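Local structure of hypothetical protein (4QAN) at residues I21-E26 and E165-I170; Y33-L38 and L157-V162; L38-L43 and L201-T206; E113-L118 and I146-G151; I120-E125 and E140-E145. The protein is of unknown function but has a cystatin-like fold, is a divergent member of the NTF2-like superfamily and binds a metal ion. All blocks are in the same frame, centred on the assembly; numbering follows the deposited sequence.

Interaction 1 of 5, residues I21-E26 and E165-I170; sequences ITSFSE and EKNWKI
The backbone N of Trp168, in strand 167-172, donates to Phe24 O of the irregular 21-26 segment at 2.7 Å and 175°, almost along the C=O axis. This ties the lead-in of helix 27-39 to the edge of the antiparallel sheet in the cystatin-like fold. The same carbonyl also takes a CA-H...O contact from Asn167. Side chains gather around this bond. Trp168 CB lies 4.3 Å from Phe24 CB. With Trp168 CG anti to its carbonyl carbon (chi1 -69°), the pyrrole side of the indole runs past the backbone of Ser25, and Trp168 CD1 comes 3.3 Å from Ser25 O. The Phe24 ring presents its edge, at CD2, to Trp168 O, and meets Tyr33 of helix 27-39. The far side of the indole reaches Glu140 and Ser142 of strand 140-150. An alanine here in place of Trp168 would remove the indole, and with it would probably go the packing against Ser25 and strand 140-150. A water completes the junction: it accepts from Phe24 N at 2.6 Å and donates to Trp168 O at 2.7 Å.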
# COMPACT_ATOMS: atom_id res chain seq x y z
N ILE A 21 -13.54 -17.31 11.88
CA ILE A 21 -13.49 -16.38 13.01
C ILE A 21 -14.10 -15.06 12.55
O ILE A 21 -13.50 -14.38 11.74
CB ILE A 21 -12.03 -16.11 13.47
CG1 ILE A 21 -11.50 -17.28 14.32
CG2 ILE A 21 -11.92 -14.82 14.27
CD1 ILE A 21 -9.99 -17.34 14.41
N THR A 22 -15.29 -14.70 13.06
CA THR A 22 -15.91 -13.43 12.68
C THR A 22 -15.01 -12.24 13.02
O THR A 22 -14.72 -11.40 12.18
CB THR A 22 -17.24 -13.16 13.40
OG1 THR A 22 -18.09 -14.31 13.34
CG2 THR A 22 -17.96 -11.96 12.77
N SER A 23 -14.58 -12.20 14.28
CA SER A 23 -13.95 -11.02 14.86
C SER A 23 -13.16 -11.37 16.11
O SER A 23 -13.33 -12.44 16.68
CB SER A 23 -15.03 -9.99 15.22
OG SER A 23 -16.02 -10.56 16.08
N PHE A 24 -12.29 -10.46 16.52
CA PHE A 24 -11.61 -10.56 17.81
C PHE A 24 -12.23 -9.49 18.70
O PHE A 24 -12.14 -8.29 18.42
CB PHE A 24 -10.09 -10.37 17.65
CG PHE A 24 -9.50 -11.21 16.55
CD1 PHE A 24 -9.51 -12.60 16.65
CD2 PHE A 24 -8.96 -10.63 15.42
CE1 PHE A 24 -8.98 -13.38 15.63
CE2 PHE A 24 -8.43 -11.40 14.40
CZ PHE A 24 -8.44 -12.78 14.50
N SER A 25 -12.90 -9.96 19.74
CA SER A 25 -13.62 -9.09 20.66
C SER A 25 -12.68 -8.59 21.76
O SER A 25 -12.99 -7.61 22.45
CB SER A 25 -14.80 -9.85 21.28
OG SER A 25 -14.47 -11.21 21.53
N GLU A 26 -11.56 -9.28 21.94
CA GLU A 26 -10.55 -8.90 22.92
C GLU A 26 -9.24 -8.72 22.19
O GLU A 26 -8.94 -9.49 21.27
CB GLU A 26 -10.40 -10.00 23.98
CG GLU A 26 -9.85 -9.50 25.30
CD GLU A 26 -10.88 -8.74 26.12
OE1 GLU A 26 -12.02 -8.57 25.65
OE2 GLU A 26 -10.55 -8.31 27.25
N GLU A 165 -15.42 -0.29 16.03
CA GLU A 165 -16.75 -0.88 16.17
C GLU A 165 -16.72 -2.18 16.97
O GLU A 165 -17.35 -3.18 16.59
CB GLU A 165 -17.39 -1.09 14.80
CG GLU A 165 -17.35 0.16 13.93
CD GLU A 165 -18.57 0.32 13.04
OE1 GLU A 165 -19.65 0.69 13.56
OE2 GLU A 165 -18.44 0.09 11.82
N LYS A 166 -15.99 -2.15 18.08
CA LYS A 166 -15.96 -3.26 19.04
C LYS A 166 -15.20 -4.49 18.54
O LYS A 166 -15.33 -5.57 19.10
CB LYS A 166 -17.39 -3.64 19.47
CG LYS A 166 -18.38 -2.47 19.49
CD LYS A 166 -19.55 -2.70 20.43
CE LYS A 166 -19.39 -1.88 21.69
NZ LYS A 166 -20.50 -2.11 22.66
N ASN A 167 -14.39 -4.33 17.49
CA ASN A 167 -13.61 -5.44 16.93
C ASN A 167 -12.15 -5.08 16.84
O ASN A 167 -11.80 -4.04 16.29
CB ASN A 167 -14.10 -5.78 15.53
CG ASN A 167 -15.50 -6.35 15.53
OD1 ASN A 167 -15.92 -7.02 16.48
ND2 ASN A 167 -16.23 -6.09 14.45
N TRP A 168 -11.29 -5.96 17.35
CA TRP A 168 -9.85 -5.67 17.40
C TRP A 168 -9.09 -6.17 16.18
O TRP A 168 -9.43 -7.19 15.59
CB TRP A 168 -9.24 -6.27 18.66
CG TRP A 168 -9.70 -5.56 19.90
CD1 TRP A 168 -10.79 -5.85 20.66
CD2 TRP A 168 -9.07 -4.43 20.50
NE1 TRP A 168 -10.88 -4.97 21.71
CE2 TRP A 168 -9.84 -4.09 21.64
CE3 TRP A 168 -7.93 -3.68 20.20
CZ2 TRP A 168 -9.50 -3.03 22.47
CZ3 TRP A 168 -7.59 -2.63 21.03
CH2 TRP A 168 -8.38 -2.31 22.15
N LYS A 169 -8.05 -5.42 15.82
CA LYS A 169 -7.06 -5.88 14.86
C LYS A 169 -5.70 -5.29 15.19
O LYS A 169 -5.58 -4.34 15.96
CB LYS A 169 -7.49 -5.52 13.44
CG LYS A 169 -8.62 -6.39 12.91
CD LYS A 169 -8.51 -6.60 11.42
CE LYS A 169 -9.68 -7.41 10.90
NZ LYS A 169 -9.71 -7.32 9.42
N ILE A 170 -4.66 -5.88 14.62
CA ILE A 170 -3.32 -5.36 14.82
C ILE A 170 -3.08 -4.24 13.82
O ILE A 170 -3.12 -4.47 12.63
CB ILE A 170 -2.26 -6.44 14.57
CG1 ILE A 170 -2.47 -7.61 15.53
CG2 ILE A 170 -0.86 -5.85 14.69
CD1 ILE A 170 -2.57 -7.23 16.99
O HOH W 1 -11.69 -8.45 15.00

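Interaction 2 of 5, residues Y33-L38 and L157-V162; sequences YMLSAL and LGFTAV
Phe159 holds CG anti to its carbonyl carbon (chi1 -64°), which sends the ring from strand 153-164 toward helix 27-39, while Met34, a selenomethionine, has CG anti to the backbone N (chi1 -177°) and offers that methylene to the ring. Met34 CG lies 4.0 Å from Phe159 CE2, the two side chains crossing obliquely; beyond CG the chain bends at chi2 and again at chi3, carrying SE and CE away from the strand. Leu35 sits one residue further along the helix, and its CD2 fills the angle between two strand side chains. It meets Leu157 CD1 tip to tip at 4.0 Å and also approaches Phe159, with CE2 4.1 Å away. Leu38, a turn on from Met34, adds CD1 at 4.2 Å from Phe159 CZ. Three helix side chains thus meet the outer end of the ring, at CE2 and CZ.

This is helix-on-sheet packing, with the helix lying against the antiparallel sheet of the cystatin-like fold. The segment axes approach to 11.9 Å and their directions differ by 129°, so the helix runs obliquely across the strand. Ile146 of strand 140-150 and Leu105 of helix 87-108 extend the apolar surroundings of Phe159.

No hydrogen bond joins the two segments, and every side chain that touches is buried and apolar. Cohesion between them therefore rests on dispersion and the exclusion of water, with the shapes of the leucine branches and the aromatic ring setting how they fit.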
# COMPACT_ATOMS: atom_id res chain seq x y z
N TYR A 33 -3.70 -14.58 17.52
CA TYR A 33 -3.97 -14.87 16.12
C TYR A 33 -2.76 -14.47 15.29
O TYR A 33 -2.28 -15.24 14.47
CB TYR A 33 -5.22 -14.11 15.64
CG TYR A 33 -5.53 -14.25 14.16
CD1 TYR A 33 -5.10 -13.30 13.24
CD2 TYR A 33 -6.27 -15.34 13.67
CE1 TYR A 33 -5.40 -13.43 11.89
CE2 TYR A 33 -6.56 -15.47 12.31
CZ TYR A 33 -6.12 -14.52 11.43
OH TYR A 33 -6.40 -14.66 10.07
N MSE A 34 -2.25 -13.27 15.54
CA MSE A 34 -1.10 -12.79 14.77
C MSE A 34 0.12 -13.60 15.11
O MSE A 34 0.91 -13.92 14.23
CB MSE A 34 -0.91 -11.30 15.00
CG MSE A 34 0.22 -10.69 14.17
SE MSE A 34 -0.22 -10.80 12.26
CE MSE A 34 -1.70 -9.50 12.19
N LEU A 35 0.29 -13.93 16.38
CA LEU A 35 1.42 -14.75 16.80
C LEU A 35 1.39 -16.15 16.16
O LEU A 35 2.42 -16.65 15.71
CB LEU A 35 1.46 -14.86 18.32
CG LEU A 35 1.82 -13.56 19.04
CD1 LEU A 35 1.54 -13.71 20.53
CD2 LEU A 35 3.27 -13.19 18.82
N SER A 36 0.21 -16.77 16.14
CA SER A 36 0.03 -18.04 15.44
C SER A 36 0.40 -17.95 13.96
O SER A 36 1.09 -18.82 13.43
CB SER A 36 -1.41 -18.51 15.54
OG SER A 36 -1.61 -19.61 14.67
N ALA A 37 -0.09 -16.91 13.30
CA ALA A 37 0.22 -16.70 11.89
C ALA A 37 1.72 -16.74 11.68
O ALA A 37 2.21 -17.46 10.82
CB ALA A 37 -0.35 -15.38 11.41
N LEU A 38 2.45 -15.96 12.50
CA LEU A 38 3.91 -15.91 12.44
C LEU A 38 4.52 -17.27 12.72
O LEU A 38 5.49 -17.66 12.07
CB LEU A 38 4.46 -14.88 13.43
CG LEU A 38 4.17 -13.42 13.07
CD1 LEU A 38 4.15 -12.54 14.31
CD2 LEU A 38 5.19 -12.89 12.07
N LEU A 157 8.27 -8.41 22.03
CA LEU A 157 7.75 -7.75 20.83
C LEU A 157 6.79 -6.66 21.27
O LEU A 157 6.24 -6.71 22.37
CB LEU A 157 7.03 -8.74 19.93
CG LEU A 157 7.70 -10.10 19.69
CD1 LEU A 157 6.69 -11.11 19.16
CD2 LEU A 157 8.87 -9.96 18.74
N GLY A 158 6.59 -5.66 20.42
CA GLY A 158 5.61 -4.61 20.68
C GLY A 158 4.61 -4.52 19.55
O GLY A 158 4.98 -4.16 18.44
N PHE A 159 3.36 -4.88 19.81
CA PHE A 159 2.29 -4.69 18.82
C PHE A 159 1.38 -3.53 19.23
O PHE A 159 1.06 -3.35 20.43
CB PHE A 159 1.42 -5.95 18.66
CG PHE A 159 2.13 -7.17 18.11
CD1 PHE A 159 3.44 -7.11 17.64
CD2 PHE A 159 1.45 -8.37 18.01
CE1 PHE A 159 4.07 -8.24 17.13
CE2 PHE A 159 2.07 -9.51 17.50
CZ PHE A 159 3.38 -9.44 17.06
N THR A 160 0.96 -2.75 18.23
CA THR A 160 -0.11 -1.78 18.40
C THR A 160 -1.42 -2.38 17.89
O THR A 160 -1.61 -2.57 16.68
CB THR A 160 0.19 -0.47 17.66
OG1 THR A 160 1.47 0.03 18.06
CG2 THR A 160 -0.88 0.57 17.94
N ALA A 161 -2.31 -2.69 18.82
CA ALA A 161 -3.63 -3.24 18.52
C ALA A 161 -4.65 -2.13 18.51
O ALA A 161 -4.57 -1.20 19.31
CB ALA A 161 -4.01 -4.28 19.56
N VAL A 162 -5.62 -2.22 17.61
CA VAL A 162 -6.61 -1.16 17.45
C VAL A 162 -8.02 -1.73 17.45
O VAL A 162 -8.24 -2.85 17.00
CB VAL A 162 -6.31 -0.31 16.19
CG1 VAL A 162 -6.50 -1.10 14.90
CG2 VAL A 162 -7.16 0.95 16.18

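Interaction 3 of 5, residues L38-L43 and L201-T206; sequences LKKNDL and LPNQLT
Lys40 NZ donates to Pro202 O at 3.3 Å, approaching from above the carbonyl plane and not along a lone pair. The side chain gets there nearly extended as far as CE, then bends at chi4 (83°), and crosses Asn203 at about a right angle: Lys40 CE is 3.5 Å from Asn203 CB. Beside it, Lys39 uses its aliphatic part. Its CD rests 3.6 Å from Leu201 CD1, again crossing at roughly a right angle.

Ser36 OG is a second partner of Lys40 NZ and also bonds to Pro202 O, closing a small polar cluster; the ammonium of Lys39 is bound by the carbonyl oxygens of Glu113 and Leu115. Behind the lysines, helix 27-39 ends in a Schellman motif. Asn41, with positive phi, is the C-prime residue; Asn41 N bonds to Leu38 O at 3.2 Å, and Asp42 N bonds to Ala37 O. Asp42 then caps the next helix through OD1 to Met45 N.

The contact fastens the C-terminal end of helix 27-39 to the loop that follows strand 187-188. Within that loop, Leu205 packs on helix 43-48, while Leu38, on the helix, faces Phe102 of helix 87-108.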
# COMPACT_ATOMS: atom_id res chain seq x y z
N LEU A 38 2.45 -15.96 12.50
CA LEU A 38 3.91 -15.91 12.44
C LEU A 38 4.52 -17.27 12.72
O LEU A 38 5.49 -17.66 12.07
CB LEU A 38 4.46 -14.88 13.43
CG LEU A 38 4.17 -13.42 13.07
CD1 LEU A 38 4.15 -12.54 14.31
CD2 LEU A 38 5.19 -12.89 12.07
N LYS A 39 3.97 -17.98 13.69
CA LYS A 39 4.46 -19.31 14.02
C LYS A 39 4.35 -20.25 12.83
O LYS A 39 5.27 -21.04 12.57
CB LYS A 39 3.67 -19.88 15.20
CG LYS A 39 4.20 -21.20 15.75
CD LYS A 39 3.28 -21.71 16.85
CE LYS A 39 3.81 -22.97 17.49
NZ LYS A 39 5.14 -22.73 18.12
N LYS A 40 3.24 -20.16 12.10
CA LYS A 40 2.95 -21.04 10.97
C LYS A 40 3.45 -20.46 9.66
O LYS A 40 3.11 -20.97 8.60
CB LYS A 40 1.44 -21.28 10.85
CG LYS A 40 0.79 -21.83 12.10
CD LYS A 40 -0.72 -21.77 11.95
CE LYS A 40 -1.41 -22.79 12.85
NZ LYS A 40 -1.57 -22.29 14.24
N ASN A 41 4.22 -19.39 9.73
CA ASN A 41 4.69 -18.69 8.54
C ASN A 41 3.56 -18.56 7.48
O ASN A 41 3.78 -18.80 6.29
CB ASN A 41 5.92 -19.41 7.97
CG ASN A 41 6.61 -18.63 6.85
OD1 ASN A 41 6.49 -17.40 6.75
ND2 ASN A 41 7.33 -19.34 6.00
N ASP A 42 2.37 -18.16 7.92
CA ASP A 42 1.20 -18.10 7.05
C ASP A 42 0.82 -16.64 6.79
O ASP A 42 0.16 -16.00 7.60
CB ASP A 42 0.02 -18.86 7.67
CG ASP A 42 -1.20 -18.94 6.74
OD1 ASP A 42 -1.29 -18.13 5.80
OD2 ASP A 42 -2.08 -19.80 6.97
N LEU A 43 1.26 -16.15 5.64
CA LEU A 43 1.10 -14.75 5.29
C LEU A 43 -0.37 -14.39 5.16
O LEU A 43 -0.82 -13.35 5.65
CB LEU A 43 1.81 -14.47 3.97
CG LEU A 43 1.69 -13.04 3.43
CD1 LEU A 43 2.37 -12.09 4.40
CD2 LEU A 43 2.27 -12.92 2.03
N LEU A 201 -3.08 -20.55 20.73
CA LEU A 201 -2.77 -20.07 19.38
C LEU A 201 -3.80 -20.63 18.39
O LEU A 201 -3.76 -21.82 18.08
CB LEU A 201 -1.37 -20.53 18.98
CG LEU A 201 -0.21 -19.86 19.70
CD1 LEU A 201 1.06 -20.68 19.52
CD2 LEU A 201 -0.00 -18.44 19.20
N PRO A 202 -4.71 -19.78 17.87
CA PRO A 202 -5.75 -20.33 17.00
C PRO A 202 -5.23 -20.79 15.64
O PRO A 202 -4.09 -20.49 15.25
CB PRO A 202 -6.69 -19.14 16.79
CG PRO A 202 -5.80 -17.94 16.88
CD PRO A 202 -4.70 -18.30 17.85
N ASN A 203 -6.07 -21.53 14.92
CA ASN A 203 -5.91 -21.69 13.48
C ASN A 203 -7.23 -21.89 12.76
O ASN A 203 -7.49 -22.94 12.18
CB ASN A 203 -4.92 -22.78 13.13
CG ASN A 203 -5.13 -24.04 13.93
OD1 ASN A 203 -6.22 -24.28 14.45
ND2 ASN A 203 -4.08 -24.83 14.04
N GLN A 204 -8.06 -20.87 12.87
CA GLN A 204 -9.01 -20.54 11.82
C GLN A 204 -8.41 -19.29 11.19
O GLN A 204 -7.43 -18.75 11.70
CB GLN A 204 -10.39 -20.18 12.38
CG GLN A 204 -10.85 -20.92 13.64
CD GLN A 204 -11.21 -22.36 13.37
OE1 GLN A 204 -10.45 -23.09 12.73
NE2 GLN A 204 -12.38 -22.79 13.86
N LEU A 205 -9.01 -18.83 10.11
CA LEU A 205 -8.76 -17.50 9.57
C LEU A 205 -9.93 -16.61 9.92
O LEU A 205 -11.03 -17.08 10.23
CB LEU A 205 -8.60 -17.54 8.05
CG LEU A 205 -7.86 -18.75 7.48
CD1 LEU A 205 -7.79 -18.61 5.97
CD2 LEU A 205 -6.48 -18.87 8.10
N THR A 206 -9.69 -15.31 9.90
CA THR A 206 -10.73 -14.31 9.97
C THR A 206 -10.83 -13.71 8.56
O THR A 206 -10.21 -14.20 7.62
CB THR A 206 -10.41 -13.25 11.05
OG1 THR A 206 -11.61 -12.57 11.44
CG2 THR A 206 -9.35 -12.23 10.55

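Interaction 4 of 5, residues E113-L118 and I146-G151; sequences ETLEVL and IYVKCG
Three backbone hydrogen bonds join strand 116-122 to strand 140-150 as an antiparallel pair in the sheet of the cystatin-like fold. Glu116 and Lys149 form a hydrogen-bonded pair, with Glu116 N to Lys149 O and Lys149 N to Glu116 O both at 2.9 Å. Further on, Leu118 N donates to Tyr147 O at 2.8 Å. All three donors lie in the plane of the carbonyl they address, although the N-H directions are bent, between 137° and 147°. Val117 and Val148 make the intervening non-hydrogen-bonded pair, and Val148 CA adds a CA-H...O contact to Glu116 O.

The side chains divide between the two faces. On the face of Glu116 and Lys149, the lysine is fully extended and its NZ stays 4.5 Å from Glu116 OE2, beyond a salt bridge; the attraction there is probably long-range. Leu118 crosses Lys149 obliquely, its CD2 3.9 Å from Lys149 CB. The face of Val117 and Val148 turns toward helix 27-39, where Val117 meets Leu32 and Leu35.

Leu115 holds CG anti to its backbone N (chi1 170°) and brings it to 4.2 Å from Val148 CB. Cys150 packs alongside, with SG 4.3 Å from Leu115 CB. At the margin, Thr114 OG1, hydrogen-bonded to Glu111 O, also lies 3.9 Å from Cys150 CB.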
# COMPACT_ATOMS: atom_id res chain seq x y z
N GLU A 113 9.30 -20.48 14.06
CA GLU A 113 8.47 -21.69 14.04
C GLU A 113 8.26 -22.32 15.42
O GLU A 113 7.19 -22.86 15.71
CB GLU A 113 9.08 -22.75 13.10
CG GLU A 113 8.98 -22.42 11.62
CD GLU A 113 9.95 -21.34 11.14
OE1 GLU A 113 10.94 -21.06 11.87
OE2 GLU A 113 9.73 -20.78 10.04
N THR A 114 9.29 -22.26 16.27
CA THR A 114 9.26 -22.90 17.59
C THR A 114 8.74 -21.98 18.71
O THR A 114 9.07 -22.18 19.88
CB THR A 114 10.66 -23.41 17.96
OG1 THR A 114 11.57 -22.30 18.01
CG2 THR A 114 11.15 -24.43 16.93
N LEU A 115 7.90 -21.02 18.35
CA LEU A 115 7.52 -19.91 19.23
C LEU A 115 6.56 -20.31 20.37
O LEU A 115 5.57 -21.00 20.14
CB LEU A 115 6.90 -18.79 18.38
CG LEU A 115 6.20 -17.58 18.99
CD1 LEU A 115 6.28 -16.43 18.00
CD2 LEU A 115 4.75 -17.87 19.36
N GLU A 116 6.86 -19.86 21.59
CA GLU A 116 5.99 -20.08 22.74
C GLU A 116 5.63 -18.74 23.36
O GLU A 116 6.51 -17.93 23.63
CB GLU A 116 6.69 -20.94 23.79
CG GLU A 116 6.84 -22.41 23.45
CD GLU A 116 7.52 -23.19 24.57
OE1 GLU A 116 7.00 -23.21 25.71
OE2 GLU A 116 8.58 -23.80 24.30
N VAL A 117 4.35 -18.53 23.65
CA VAL A 117 3.87 -17.28 24.23
C VAL A 117 3.96 -17.29 25.75
O VAL A 117 3.17 -17.95 26.43
CB VAL A 117 2.41 -17.00 23.81
CG1 VAL A 117 1.94 -15.66 24.36
CG2 VAL A 117 2.29 -17.02 22.29
N LEU A 118 4.92 -16.54 26.29
CA LEU A 118 5.16 -16.53 27.74
C LEU A 118 4.20 -15.58 28.44
O LEU A 118 3.62 -15.92 29.47
CB LEU A 118 6.60 -16.11 28.03
CG LEU A 118 7.68 -16.88 27.28
CD1 LEU A 118 9.05 -16.31 27.62
CD2 LEU A 118 7.62 -18.37 27.56
N ILE A 146 4.89 -8.13 24.22
CA ILE A 146 4.68 -9.57 24.08
C ILE A 146 6.00 -10.29 24.33
O ILE A 146 7.00 -10.01 23.68
CB ILE A 146 4.14 -9.90 22.68
CG1 ILE A 146 2.87 -9.09 22.41
CG2 ILE A 146 3.86 -11.39 22.52
CD1 ILE A 146 2.56 -8.95 20.94
N TYR A 147 5.99 -11.22 25.28
CA TYR A 147 7.17 -12.01 25.60
C TYR A 147 7.00 -13.41 25.03
O TYR A 147 6.08 -14.14 25.40
CB TYR A 147 7.41 -12.05 27.12
CG TYR A 147 7.64 -10.68 27.71
CD1 TYR A 147 8.92 -10.14 27.78
CD2 TYR A 147 6.58 -9.90 28.16
CE1 TYR A 147 9.14 -8.87 28.30
CE2 TYR A 147 6.79 -8.62 28.68
CZ TYR A 147 8.07 -8.11 28.75
OH TYR A 147 8.30 -6.85 29.26
N VAL A 148 7.89 -13.78 24.12
CA VAL A 148 7.87 -15.10 23.52
C VAL A 148 9.20 -15.81 23.73
O VAL A 148 10.17 -15.20 24.17
CB VAL A 148 7.56 -15.03 22.01
CG1 VAL A 148 6.23 -14.32 21.79
CG2 VAL A 148 8.68 -14.34 21.24
N LYS A 149 9.24 -17.10 23.39
CA LYS A 149 10.43 -17.93 23.56
C LYS A 149 10.69 -18.79 22.32
O LYS A 149 9.76 -19.42 21.81
CB LYS A 149 10.25 -18.83 24.78
CG LYS A 149 11.31 -19.91 24.91
CD LYS A 149 11.05 -20.78 26.12
CE LYS A 149 12.05 -21.91 26.20
NZ LYS A 149 11.76 -22.79 27.36
N CYS A 150 11.94 -18.80 21.85
CA CYS A 150 12.34 -19.63 20.71
C CYS A 150 13.64 -20.37 21.01
O CYS A 150 14.73 -19.83 20.82
CB CYS A 150 12.50 -18.78 19.45
SG CYS A 150 11.01 -17.84 19.02
N GLY A 151 13.51 -21.61 21.46
CA GLY A 151 14.66 -22.43 21.86
C GLY A 151 15.07 -22.09 23.28
O GLY A 151 14.29 -22.26 24.22

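Interaction 5 of 5, residues I120-E125 and E140-E145; sequences IAEKKE and EVSELE
Just past strand 116-122, Lys123 has CB 3.1 Å from Glu143 O, the same carbonyl that accepts its backbone N. CG then passes Glu145 at about a right angle, 3.5 Å from OE2, and CD stays near that carboxylate. A bend at chi3 (80°) swings CE toward Glu143 OE1, and NZ ends 3.5 Å from Glu143 OE2 in a weak hydrogen bond within a salt bridge. Lys123 and Glu143 lie side by side, pointing the same way, and Glu175 gives NZ a second, long and weak ion pair. A leucine here in place of Lys123 has no ammonium group, and the loss of the salt bridge would probably leave the carboxylate of Glu143 less well held.

Ala121 and Glu145 form the antiparallel hydrogen-bonded pair beside it, Ala121 N to Glu145 O and Glu145 N to Ala121 O, each 2.8 Å and nearly along the C=O axis. On the face of Leu144, Ile120 CG2 presses on Leu144 CD2 at 3.3 Å, tighter than usual for two carbons.

Helix 126-135 connects these two antiparallel strands of the cystatin-like sheet and packs on Glu143 and Val141. Helix 27-39 meets Ile120 and Leu144 through Val31, while strand 153-164 flanks strand 140-150.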
# COMPACT_ATOMS: atom_id res chain seq x y z
N ILE A 120 1.60 -11.77 27.56
CA ILE A 120 1.16 -10.61 26.79
C ILE A 120 0.77 -9.56 27.83
O ILE A 120 -0.15 -9.78 28.60
CB ILE A 120 -0.06 -10.95 25.91
CG1 ILE A 120 0.33 -11.95 24.83
CG2 ILE A 120 -0.64 -9.70 25.27
CD1 ILE A 120 -0.85 -12.54 24.09
N ALA A 121 1.48 -8.44 27.84
CA ALA A 121 1.25 -7.39 28.85
C ALA A 121 0.78 -6.10 28.20
O ALA A 121 1.29 -5.72 27.15
CB ALA A 121 2.52 -7.15 29.65
N GLU A 122 -0.18 -5.42 28.84
CA GLU A 122 -0.68 -4.13 28.35
C GLU A 122 0.22 -3.00 28.82
O GLU A 122 0.25 -2.70 30.00
CB GLU A 122 -2.11 -3.88 28.84
CG GLU A 122 -3.18 -4.69 28.11
CD GLU A 122 -4.60 -4.22 28.40
OE1 GLU A 122 -4.83 -2.99 28.47
OE2 GLU A 122 -5.49 -5.09 28.54
N LYS A 123 0.92 -2.36 27.89
CA LYS A 123 1.82 -1.25 28.23
C LYS A 123 1.05 -0.11 28.91
O LYS A 123 -0.11 0.13 28.59
CB LYS A 123 2.54 -0.74 26.98
CG LYS A 123 4.00 -0.38 27.21
CD LYS A 123 4.69 0.02 25.92
CE LYS A 123 4.37 1.46 25.55
NZ LYS A 123 5.06 1.89 24.31
N LYS A 124 1.69 0.59 29.85
CA LYS A 124 1.00 1.57 30.70
C LYS A 124 1.23 3.03 30.28
O LYS A 124 1.91 3.77 31.00
CB LYS A 124 1.43 1.39 32.16
N GLU A 125 0.66 3.43 29.15
CA GLU A 125 0.76 4.81 28.64
C GLU A 125 -0.60 5.31 28.12
O GLU A 125 -0.92 5.12 26.94
CB GLU A 125 1.79 4.91 27.50
CG GLU A 125 2.88 3.86 27.47
CD GLU A 125 4.03 4.17 28.41
OE1 GLU A 125 4.68 5.22 28.20
OE2 GLU A 125 4.30 3.37 29.33
N GLU A 140 -10.47 2.32 20.56
CA GLU A 140 -9.36 2.12 21.50
C GLU A 140 -8.08 1.75 20.75
O GLU A 140 -8.13 1.04 19.74
CB GLU A 140 -9.66 0.98 22.48
CG GLU A 140 -10.90 1.12 23.36
CD GLU A 140 -10.85 0.21 24.58
OE1 GLU A 140 -9.73 -0.13 25.04
OE2 GLU A 140 -11.94 -0.18 25.08
N VAL A 141 -6.95 2.24 21.24
CA VAL A 141 -5.63 1.72 20.88
C VAL A 141 -5.04 1.08 22.12
O VAL A 141 -5.11 1.64 23.21
CB VAL A 141 -4.69 2.83 20.36
CG1 VAL A 141 -3.24 2.36 20.35
CG2 VAL A 141 -5.09 3.24 18.96
N SER A 142 -4.46 -0.10 21.95
CA SER A 142 -3.80 -0.79 23.06
C SER A 142 -2.40 -1.23 22.64
O SER A 142 -2.25 -2.04 21.73
CB SER A 142 -4.62 -1.99 23.51
OG SER A 142 -3.87 -2.78 24.41
N GLU A 143 -1.39 -0.66 23.29
CA GLU A 143 0.01 -1.00 23.02
C GLU A 143 0.42 -2.15 23.92
O GLU A 143 0.41 -2.01 25.14
CB GLU A 143 0.92 0.20 23.26
CG GLU A 143 1.04 1.15 22.08
CD GLU A 143 2.01 2.28 22.35
OE1 GLU A 143 1.78 3.01 23.34
OE2 GLU A 143 2.99 2.45 21.58
N LEU A 144 0.75 -3.28 23.31
CA LEU A 144 1.07 -4.49 24.06
C LEU A 144 2.53 -4.87 23.92
O LEU A 144 3.12 -4.74 22.85
CB LEU A 144 0.20 -5.67 23.61
CG LEU A 144 -1.30 -5.50 23.89
CD1 LEU A 144 -2.02 -5.01 22.65
CD2 LEU A 144 -1.92 -6.80 24.38
N GLU A 145 3.10 -5.30 25.04
CA GLU A 145 4.41 -5.91 25.08
C GLU A 145 4.19 -7.42 25.10
O GLU A 145 3.42 -7.92 25.91
CB GLU A 145 5.16 -5.50 26.34
CG GLU A 145 5.34 -4.00 26.53
CD GLU A 145 6.08 -3.68 27.81
OE1 GLU A 145 6.16 -4.55 28.71
OE2 GLU A 145 6.61 -2.55 27.92

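How the interactions relate
Helix 27-39 and one antiparallel sheet tie the five contacts together. Interactions 4 and 5 are two parts of the same strand pair, with centres about 18 Å apart. Interaction 2 lays the helix on the next strand, its centre about 12 Å from each of them; Leu157 N lies 2.6 Å from Ile146 O, probably hydrogen-bonded. Interaction 3 shares Leu38 with interaction 2 and reaches interaction 4 where Leu201 CD2 lies 4.1 Å from Val117 CG2. Interaction 1 joins interaction 3 where Ile21 O meets Thr206 OG1 at 2.6 Å, and touches interaction 2 where Lys169 O lies 2.7 Å from Val162 N. All five lie away from Ser360, a magnesium ligand of this protein, with no metal bound to this chain here.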